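Local coordinates for hypothetical protein Cgl3021 (Corynebacterium glutamicum, PDB 2NSF), which catalyses the mycothiol-dependent isomerisation of maleylpyruvate, a cis-trans change that probably yields fumarylpyruvate, and carries a bound zinc ion, at residues A[33-38]-A[183-188]; A[176-181]-A[238-243]; A[242-247]-A[252-257]. All coordinates share one frame; numbering follows the deposited sequence.

Contact 1: A[33-38]-A[183-188]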
loop_
_atom_site.group_PDB
_atom_site.type_symbol
_atom_site.label_atom_id
_atom_site.label_comp_id
_atom_site.label_asym_id
_atom_site.label_seq_id
_atom_site.Cartn_x
_atom_site.Cartn_y
_atom_site.Cartn_z
ATOM N N LEU A 33 3.894 13.279 -5.424
ATOM C CA LEU A 33 3.239 13.893 -4.273
ATOM C C LEU A 33 1.749 14.041 -4.573
ATOM O O LEU A 33 0.902 13.803 -3.711
ATOM C CB LEU A 33 3.853 15.264 -3.973
ATOM C CG LEU A 33 3.220 16.047 -2.815
ATOM C CD1 LEU A 33 3.281 15.228 -1.532
ATOM C CD2 LEU A 33 3.946 17.374 -2.636
ATOM N N THR A 34 1.425 14.431 -5.802
ATOM C CA THR A 34 0.034 14.588 -6.193
ATOM C C THR A 34 -0.708 13.258 -6.093
ATOM O O THR A 34 -1.836 13.199 -5.602
ATOM C CB THR A 34 -0.077 15.139 -7.628
ATOM O OG1 THR A 34 0.482 16.457 -7.661
ATOM C CG2 THR A 34 -1.540 15.206 -8.079
ATOM N N LEU A 35 -0.072 12.187 -6.553
ATOM C CA LEU A 35 -0.688 10.869 -6.500
ATOM C C LEU A 35 -0.929 10.423 -5.064
ATOM O O LEU A 35 -1.939 9.791 -4.773
ATOM C CB LEU A 35 0.177 9.838 -7.233
ATOM C CG LEU A 35 0.004 9.809 -8.759
ATOM C CD1 LEU A 35 1.065 8.915 -9.370
ATOM C CD2 LEU A 35 -1.391 9.308 -9.115
ATOM N N ALA A 36 -0.003 10.751 -4.166
ATOM C CA ALA A 36 -0.162 10.376 -2.761
ATOM C C ALA A 36 -1.308 11.173 -2.152
ATOM O O ALA A 36 -2.103 10.639 -1.377
ATOM C CB ALA A 36 1.133 10.636 -1.989
ATOM N N ARG A 37 -1.383 12.454 -2.500
ATOM C CA ARG A 37 -2.444 13.317 -1.995
ATOM C C ARG A 37 -3.795 12.872 -2.553
ATOM O O ARG A 37 -4.787 12.837 -1.833
ATOM C CB ARG A 37 -2.168 14.775 -2.370
ATOM C CG ARG A 37 -1.017 15.386 -1.587
ATOM C CD ARG A 37 -0.642 16.755 -2.115
ATOM N NE ARG A 37 0.290 17.434 -1.217
ATOM C CZ ARG A 37 0.976 18.525 -1.538
ATOM N NH1 ARG A 37 0.845 19.068 -2.744
ATOM N NH2 ARG A 37 1.793 19.079 -0.650
ATOM N N LEU A 38 -3.828 12.532 -3.839
ATOM C CA LEU A 38 -5.069 12.076 -4.463
ATOM C C LEU A 38 -5.556 10.788 -3.806
ATOM O O LEU A 38 -6.752 10.618 -3.550
ATOM C CB LEU A 38 -4.856 11.838 -5.961
ATOM C CG LEU A 38 -4.827 13.094 -6.837
ATOM C CD1 LEU A 38 -4.393 12.730 -8.246
ATOM C CD2 LEU A 38 -6.211 13.741 -6.847
ATOM N N GLU A 183 -3.479 3.848 -13.193
ATOM C CA GLU A 183 -2.701 2.796 -13.821
ATOM C C GLU A 183 -1.215 2.792 -13.457
ATOM O O GLU A 183 -0.629 1.730 -13.265
ATOM C CB GLU A 183 -2.873 2.885 -15.335
ATOM C CG GLU A 183 -2.256 1.740 -16.105
ATOM C CD GLU A 183 -2.598 1.811 -17.577
ATOM O OE1 GLU A 183 -3.804 1.807 -17.899
ATOM O OE2 GLU A 183 -1.670 1.876 -18.408
ATOM N N VAL A 184 -0.597 3.966 -13.362
ATOM C CA VAL A 184 0.823 4.012 -13.032
ATOM C C VAL A 184 1.074 3.350 -11.676
ATOM O O VAL A 184 2.105 2.704 -11.471
ATOM C CB VAL A 184 1.367 5.470 -13.034
ATOM C CG1 VAL A 184 0.753 6.274 -11.896
ATOM C CG2 VAL A 184 2.887 5.454 -12.940
ATOM N N ILE A 185 0.122 3.484 -10.760
ATOM C CA ILE A 185 0.262 2.864 -9.450
ATOM C C ILE A 185 0.023 1.361 -9.551
ATOM O O ILE A 185 0.743 0.573 -8.940
ATOM C CB ILE A 185 -0.702 3.503 -8.428
ATOM C CG1 ILE A 185 -0.196 4.909 -8.080
ATOM C CG2 ILE A 185 -0.800 2.636 -7.172
ATOM C CD1 ILE A 185 -1.131 5.705 -7.210
ATOM N N LEU A 186 -0.973 0.956 -10.334
ATOM C CA LEU A 186 -1.257 -0.467 -10.507
ATOM C C LEU A 186 -0.082 -1.183 -11.183
ATOM O O LEU A 186 0.294 -2.287 -10.781
ATOM C CB LEU A 186 -2.524 -0.666 -11.349
ATOM C CG LEU A 186 -3.860 -0.291 -10.699
ATOM C CD1 LEU A 186 -4.990 -0.528 -11.690
ATOM C CD2 LEU A 186 -4.076 -1.138 -9.441
ATOM N N ARG A 187 0.493 -0.558 -12.209
ATOM C CA ARG A 187 1.622 -1.161 -12.914
ATOM C C ARG A 187 2.810 -1.330 -11.978
ATOM O O ARG A 187 3.501 -2.351 -12.015
ATOM C CB ARG A 187 2.051 -0.312 -14.115
ATOM C CG ARG A 187 1.077 -0.323 -15.285
ATOM C CD ARG A 187 1.745 0.231 -16.543
ATOM N NE ARG A 187 2.324 1.554 -16.318
ATOM C CZ ARG A 187 1.717 2.702 -16.600
ATOM N NH1 ARG A 187 0.502 2.706 -17.133
ATOM N NH2 ARG A 187 2.321 3.853 -16.338
ATOM N N THR A 188 3.048 -0.326 -11.142
ATOM C CA THR A 188 4.164 -0.389 -10.206
ATOM C C THR A 188 3.917 -1.471 -9.154
ATOM O O THR A 188 4.849 -2.163 -8.738
ATOM C CB THR A 188 4.395 0.978 -9.528
ATOM O OG1 THR A 188 4.577 1.980 -10.540
ATOM C CG2 THR A 188 5.652 0.936 -8.655
#

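Contact 2: A[176-181]-A[238-243]. With SO4 (sulfate ion), chain D.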
loop_
_atom_site.group_PDB
_atom_site.type_symbol
_atom_site.label_atom_id
_atom_site.label_comp_id
_atom_site.label_asym_id
_atom_site.label_seq_id
_atom_site.Cartn_x
_atom_site.Cartn_y
_atom_site.Cartn_z
ATOM N N ALA A 176 -14.869 1.951 -2.865
ATOM C CA ALA A 176 -13.608 2.006 -3.606
ATOM C C ALA A 176 -13.245 0.655 -4.220
ATOM O O ALA A 176 -13.556 -0.399 -3.664
ATOM C CB ALA A 176 -12.481 2.492 -2.698
ATOM N N THR A 177 -12.576 0.701 -5.369
ATOM C CA THR A 177 -12.177 -0.511 -6.085
ATOM C C THR A 177 -10.742 -0.396 -6.596
ATOM O O THR A 177 -10.148 0.678 -6.557
ATOM C CB THR A 177 -13.067 -0.734 -7.315
ATOM O OG1 THR A 177 -12.863 0.349 -8.236
ATOM C CG2 THR A 177 -14.543 -0.780 -6.918
ATOM N N PHE A 178 -10.190 -1.505 -7.080
ATOM C CA PHE A 178 -8.843 -1.475 -7.641
ATOM C C PHE A 178 -8.905 -0.722 -8.968
ATOM O O PHE A 178 -7.914 -0.146 -9.421
ATOM C CB PHE A 178 -8.320 -2.900 -7.847
ATOM C CG PHE A 178 -7.704 -3.495 -6.612
ATOM C CD1 PHE A 178 -6.346 -3.334 -6.354
ATOM C CD2 PHE A 178 -8.493 -4.146 -5.668
ATOM C CE1 PHE A 178 -5.777 -3.811 -5.166
ATOM C CE2 PHE A 178 -7.939 -4.626 -4.479
ATOM C CZ PHE A 178 -6.578 -4.458 -4.227
ATOM N N GLY A 179 -10.090 -0.721 -9.576
ATOM C CA GLY A 179 -10.284 -0.020 -10.834
ATOM C C GLY A 179 -10.149 1.481 -10.669
ATOM O O GLY A 179 -9.873 2.197 -11.634
ATOM N N ASP A 180 -10.341 1.962 -9.443
ATOM C CA ASP A 180 -10.221 3.388 -9.138
ATOM C C ASP A 180 -8.768 3.854 -9.109
ATOM O O ASP A 180 -8.477 5.040 -9.266
ATOM C CB ASP A 180 -10.828 3.712 -7.763
ATOM C CG ASP A 180 -12.335 3.621 -7.746
ATOM O OD1 ASP A 180 -12.964 3.891 -8.794
ATOM O OD2 ASP A 180 -12.894 3.301 -6.671
ATOM N N ILE A 181 -7.856 2.911 -8.906
ATOM C CA ILE A 181 -6.438 3.232 -8.792
ATOM C C ILE A 181 -5.745 3.569 -10.102
ATOM O O ILE A 181 -5.817 2.802 -11.068
ATOM C CB ILE A 181 -5.681 2.069 -8.119
ATOM C CG1 ILE A 181 -6.345 1.734 -6.780
ATOM C CG2 ILE A 181 -4.217 2.442 -7.913
ATOM C CD1 ILE A 181 -5.829 0.455 -6.143
ATOM N N TYR A 238 -5.701 -9.579 -7.318
ATOM C CA TYR A 238 -5.315 -10.968 -7.095
ATOM C C TYR A 238 -3.958 -11.087 -6.403
ATOM O O TYR A 238 -3.829 -11.774 -5.388
ATOM C CB TYR A 238 -5.269 -11.722 -8.435
ATOM C CG TYR A 238 -4.620 -13.086 -8.342
ATOM C CD1 TYR A 238 -5.273 -14.156 -7.729
ATOM C CD2 TYR A 238 -3.334 -13.299 -8.840
ATOM C CE1 TYR A 238 -4.660 -15.409 -7.615
ATOM C CE2 TYR A 238 -2.711 -14.544 -8.731
ATOM C CZ TYR A 238 -3.380 -15.591 -8.116
ATOM O OH TYR A 238 -2.769 -16.819 -8.002
ATOM N N ALA A 239 -2.948 -10.416 -6.951
ATOM C CA ALA A 239 -1.601 -10.475 -6.385
ATOM C C ALA A 239 -1.561 -9.918 -4.970
ATOM O O ALA A 239 -0.767 -10.365 -4.135
ATOM C CB ALA A 239 -0.624 -9.710 -7.277
ATOM N N ALA A 240 -2.423 -8.943 -4.700
ATOM C CA ALA A 240 -2.483 -8.320 -3.383
ATOM C C ALA A 240 -3.230 -9.179 -2.365
ATOM O O ALA A 240 -3.414 -8.770 -1.212
ATOM C CB ALA A 240 -3.136 -6.941 -3.492
ATOM N N GLY A 241 -3.653 -10.365 -2.787
ATOM C CA GLY A 241 -4.360 -11.275 -1.905
ATOM C C GLY A 241 -5.777 -10.828 -1.607
ATOM O O GLY A 241 -6.373 -11.221 -0.605
ATOM N N ARG A 242 -6.332 -10.010 -2.490
ATOM C CA ARG A 242 -7.672 -9.527 -2.258
ATOM C C ARG A 242 -8.773 -10.111 -3.128
ATOM O O ARG A 242 -9.868 -9.559 -3.205
ATOM C CB ARG A 242 -7.673 -8.012 -2.295
ATOM C CG ARG A 242 -7.276 -7.444 -0.944
ATOM C CD ARG A 242 -6.267 -6.345 -1.075
ATOM N NE ARG A 242 -5.984 -5.665 0.189
ATOM C CZ ARG A 242 -4.794 -5.663 0.782
ATOM N NH1 ARG A 242 -4.612 -5.004 1.918
ATOM N NH2 ARG A 242 -3.783 -6.335 0.248
ATOM N N GLY A 243 -8.497 -11.242 -3.769
ATOM C CA GLY A 243 -9.533 -11.854 -4.576
ATOM C C GLY A 243 -9.145 -12.262 -5.976
ATOM O O GLY A 243 -8.271 -11.660 -6.592
HETATM S S SO4 D . -12.247 -4.325 -9.075
HETATM O O1 SO4 D . -13.603 -4.199 -8.496
HETATM O O2 SO4 D . -11.551 -3.037 -9.278
HETATM O O3 SO4 D . -11.414 -5.368 -8.446
HETATM O O4 SO4 D . -12.477 -4.824 -10.417
#

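Contact 3: A[242-247]-A[252-257]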
loop_
_atom_site.group_PDB
_atom_site.type_symbol
_atom_site.label_atom_id
_atom_site.label_comp_id
_atom_site.label_asym_id
_atom_site.label_seq_id
_atom_site.Cartn_x
_atom_site.Cartn_y
_atom_site.Cartn_z
ATOM N N ARG A 242 -6.332 -10.010 -2.490
ATOM C CA ARG A 242 -7.672 -9.527 -2.258
ATOM C C ARG A 242 -8.773 -10.111 -3.128
ATOM O O ARG A 242 -9.868 -9.559 -3.205
ATOM C CB ARG A 242 -7.673 -8.012 -2.295
ATOM C CG ARG A 242 -7.276 -7.444 -0.944
ATOM C CD ARG A 242 -6.267 -6.345 -1.075
ATOM N NE ARG A 242 -5.984 -5.665 0.189
ATOM C CZ ARG A 242 -4.794 -5.663 0.782
ATOM N NH1 ARG A 242 -4.612 -5.004 1.918
ATOM N NH2 ARG A 242 -3.783 -6.335 0.248
ATOM N N GLY A 243 -8.497 -11.242 -3.769
ATOM C CA GLY A 243 -9.533 -11.854 -4.576
ATOM C C GLY A 243 -9.145 -12.262 -5.976
ATOM O O GLY A 243 -8.271 -11.660 -6.592
ATOM N N SER A 244 -9.828 -13.284 -6.483
ATOM C CA SER A 244 -9.564 -13.803 -7.815
ATOM C C SER A 244 -10.699 -13.544 -8.804
ATOM O O SER A 244 -10.669 -14.050 -9.928
ATOM C CB SER A 244 -9.303 -15.310 -7.734
ATOM O OG SER A 244 -8.235 -15.598 -6.850
ATOM N N ASP A 245 -11.694 -12.756 -8.402
ATOM C CA ASP A 245 -12.829 -12.472 -9.283
ATOM C C ASP A 245 -12.457 -11.822 -10.612
ATOM O O ASP A 245 -13.194 -11.940 -11.588
ATOM C CB ASP A 245 -13.857 -11.574 -8.587
ATOM C CG ASP A 245 -14.609 -12.286 -7.482
ATOM O OD1 ASP A 245 -14.632 -13.535 -7.479
ATOM O OD2 ASP A 245 -15.194 -11.591 -6.626
ATOM N N GLY A 246 -11.325 -11.134 -10.657
ATOM C CA GLY A 246 -10.937 -10.477 -11.892
ATOM C C GLY A 246 -9.920 -11.211 -12.742
ATOM O O GLY A 246 -9.363 -10.631 -13.673
ATOM N N VAL A 247 -9.677 -12.484 -12.448
ATOM C CA VAL A 247 -8.688 -13.242 -13.211
ATOM C C VAL A 247 -9.111 -14.672 -13.529
ATOM O O VAL A 247 -10.039 -15.209 -12.924
ATOM C CB VAL A 247 -7.347 -13.313 -12.447
ATOM C CG1 VAL A 247 -6.850 -11.911 -12.122
ATOM C CG2 VAL A 247 -7.523 -14.112 -11.165
ATOM N N GLY A 252 -7.137 -23.607 -15.881
ATOM C CA GLY A 252 -8.535 -23.740 -15.516
ATOM C C GLY A 252 -8.823 -23.489 -14.049
ATOM O O GLY A 252 -9.983 -23.366 -13.655
ATOM N N GLU A 253 -7.781 -23.407 -13.231
ATOM C CA GLU A 253 -7.976 -23.171 -11.805
ATOM C C GLU A 253 -6.935 -22.201 -11.246
ATOM O O GLU A 253 -5.735 -22.443 -11.334
ATOM C CB GLU A 253 -7.917 -24.495 -11.047
ATOM C CG GLU A 253 -8.187 -24.391 -9.553
ATOM C CD GLU A 253 -9.565 -24.901 -9.170
ATOM O OE1 GLU A 253 -10.087 -25.787 -9.881
ATOM O OE2 GLU A 253 -10.119 -24.432 -8.152
ATOM N N VAL A 254 -7.419 -21.107 -10.665
ATOM C CA VAL A 254 -6.562 -20.076 -10.088
ATOM C C VAL A 254 -6.031 -20.489 -8.720
ATOM O O VAL A 254 -6.799 -20.728 -7.789
ATOM C CB VAL A 254 -7.331 -18.740 -9.939
ATOM C CG1 VAL A 254 -6.410 -17.663 -9.396
ATOM C CG2 VAL A 254 -7.909 -18.319 -11.282
ATOM N N PRO A 255 -4.702 -20.578 -8.580
ATOM C CA PRO A 255 -4.105 -20.966 -7.303
ATOM C C PRO A 255 -4.072 -19.798 -6.336
ATOM O O PRO A 255 -4.194 -18.645 -6.746
ATOM C CB PRO A 255 -2.703 -21.403 -7.703
ATOM C CG PRO A 255 -2.383 -20.453 -8.818
ATOM C CD PRO A 255 -3.669 -20.439 -9.625
ATOM N N GLU A 256 -3.927 -20.095 -5.050
ATOM C CA GLU A 256 -3.830 -19.019 -4.084
ATOM C C GLU A 256 -2.434 -18.454 -4.275
ATOM O O GLU A 256 -1.447 -19.189 -4.292
ATOM C CB GLU A 256 -4.025 -19.533 -2.657
ATOM C CG GLU A 256 -5.491 -19.673 -2.284
ATOM C CD GLU A 256 -6.277 -18.403 -2.565
ATOM O OE1 GLU A 256 -5.977 -17.363 -1.939
ATOM O OE2 GLU A 256 -7.191 -18.442 -3.418
ATOM N N PRO A 257 -2.335 -17.133 -4.444
ATOM C CA PRO A 257 -1.034 -16.498 -4.642
ATOM C C PRO A 257 -0.184 -16.467 -3.385
ATOM O O PRO A 257 -0.687 -16.657 -2.271
ATOM C CB PRO A 257 -1.416 -15.098 -5.096
ATOM C CG PRO A 257 -2.635 -14.830 -4.253
ATOM C CD PRO A 257 -3.409 -16.124 -4.399
HETATM O O HOH W 1 -7.288 -15.167 -4.573
HETATM O O HOH W 2 -7.800 -18.185 -5.960
#

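Contact 1: A[33-38]-A[183-188]
Leu35 divides its two methyl groups between Val184 and Ile185. Its CD1 meets Val184 CG1 at 3.7 Å, where the two side chains cross obliquely. Its CD2 meets the end of Ile185, tip to tip, with CD2 to Ile185 CD1 at 4.1 Å. Ile185 can reach this far because its chain is extended: CD1 lies anti to CA (chi2 173°), and CG1 leaves beside the backbone N. Val184 uses the methyl that sits between its backbone N and carbonyl carbon (chi1 67°), the crowded position. The contact is small and wholly apolar. The helices approach at this point through side-chain ends, and the nearest CA atoms, those of Leu35 and Ile185, are 8.6 Å apart.

The second shell fixes both partners. Trp166 touches the side chain of Ile185 and gives its indole N-H to the carbonyl O of Leu35. Phe24 and Leu27 of the N-terminal loop also pack on Leu35. On the other helix, Thr188 OG1 donates to Val184 O at 2.7 Å and reaches it nearly end-on, at a C=O...donor angle of 162°. Thr188 N bonds to the same oxygen, which is thus gripped twice. Glu183 and Arg187 form a salt bridge along the outer side of this turn, with Arg187 NH1 2.7 Å from Glu183 OE2.

The zinc ion is about 13 Å from the Ile185 side chain. The arrangement is helix-to-helix packing at an interdomain seam. It joins helix 29-49 of the N-terminal helical domain to helix 183-199, the first helix of the C-terminal part.

Contact 2: A[176-181]-A[238-243]
Phe178 lies in a turn facing Arg242, just beyond the end of helix 232-239, where Gly241 has positive phi (73°) and closes a Schellman motif; the nearest CA atoms, those of Phe178 and Arg242, are 9.8 Å apart.

The Phe178 ring bridges this gap. Arg242 presents its aliphatic part, and its CD sits at the ring edge, near the ring plane, 3.7 Å from Phe178 CZ. Arg242 CB is 4.0 Å from Phe178 CE2. The two side chains cross at about a right angle. The bend of Arg242 at chi2 (134°) brings CD beside the ring; the guanidinium and ring planes are 64° apart. Ala240 CB also approaches Phe178 CZ, obliquely, at 4.3 Å.

The charged end of Arg242 has other partners. NH2 bonds to Ala240 O at 2.9 Å and so ties the side chain back to the helix end. NH1 forms a salt bridge with Asp171.

The Phe178 turn is held by Thr177 N, which donates to Asp180 OD2 at 2.9 Å from above the carboxylate plane. A sulfate, probably from the crystallisation liquor, binds at the same turn: Gly179 N donates to its O2 at 2.8 Å, and Arg237 NE is also bonded to it.

Arg242 leans on Ile167 and on the zinc ligand His168 of helix 156-171, with its side chain about 6 Å from the zinc. Phe178 rests on Ala233, Val236 and Arg237 of helix 232-239. Ala176 touches Ala169 and Ile181 touches Trp166, so the loop before helix 183-199 packs against helix 156-171 as well.

Contact 3: A[242-247]-A[252-257]
Val254 and Ser244 meet beside the flat ring of Tyr238, which belongs to helix 232-239, outside both segments. Val254 CG1 lies at the rim of the ring, to one side of its plane. Ser244 OG lies at the ring edge, close to the plane, and at the same edge Tyr238 OH is hydrogen-bonded to Pro255 O. Pro257 covers the opposite face. The carboxylate of Glu256 is the other flat group here, and two waters approach its OE2.

The motif is a type I beta turn, from Ser244 to Val247, leading into strand 247-249, the outermost strand of a mixed four-stranded sheet. The segment 252-257 follows the strand and packs back on the turn. The turn is closed by Val247 N bonding to Ser244 O.

Val254 is the centre of the contact. Its CG1 touches Ser244 OG at 3.8 Å and Val247 CG2 at 4.1 Å. It reaches both because it stands anti to the backbone N (chi1 -178°). Its other methyl, CG2, lies 4.1 Å from Val247 O. The valine side chains cross at about a right angle. Behind them, Val247 packs on Ile235 of helix 232-239 and on Val228 of strand 226-230. The apolar patch thus continues into the layer between helix and sheet.

The polar side is bridged by water. The Ser244 hydroxyl accepts from water 1, which makes only a weak bond to Glu256. Its own proton goes to water 2, with Ser244 OG 2.8 Å from that oxygen. Water 2 spends its two hydrogens on the 252-257 segment: one reaches Glu256 OE2 at 2.6 Å, and the other reaches the carbonyl oxygen Val254 O at 3.3 Å.

From the N terminus, helix 29-49 opens contact 1, which waits until helix 183-199 to close. Before then, the chain completes the helices that carry the zinc ligands and enters the loop 176-181, where contact 2 opens. Contact 2 closes at the end of helix 232-239, so contacts 1 and 2 cross. They also touch, since Leu186 packs on the backbone oxygens of Phe178 and Ile181. Contact 3 starts where contact 2 ends, shares Arg242 and Gly243 with it, and closes a short local loop. Contact 1 ties helix 29-49 to the C-terminal part; contact 2 ties the connecting loop to the end of helix 232-239; contact 3 joins the loops flanking edge strand 247-249.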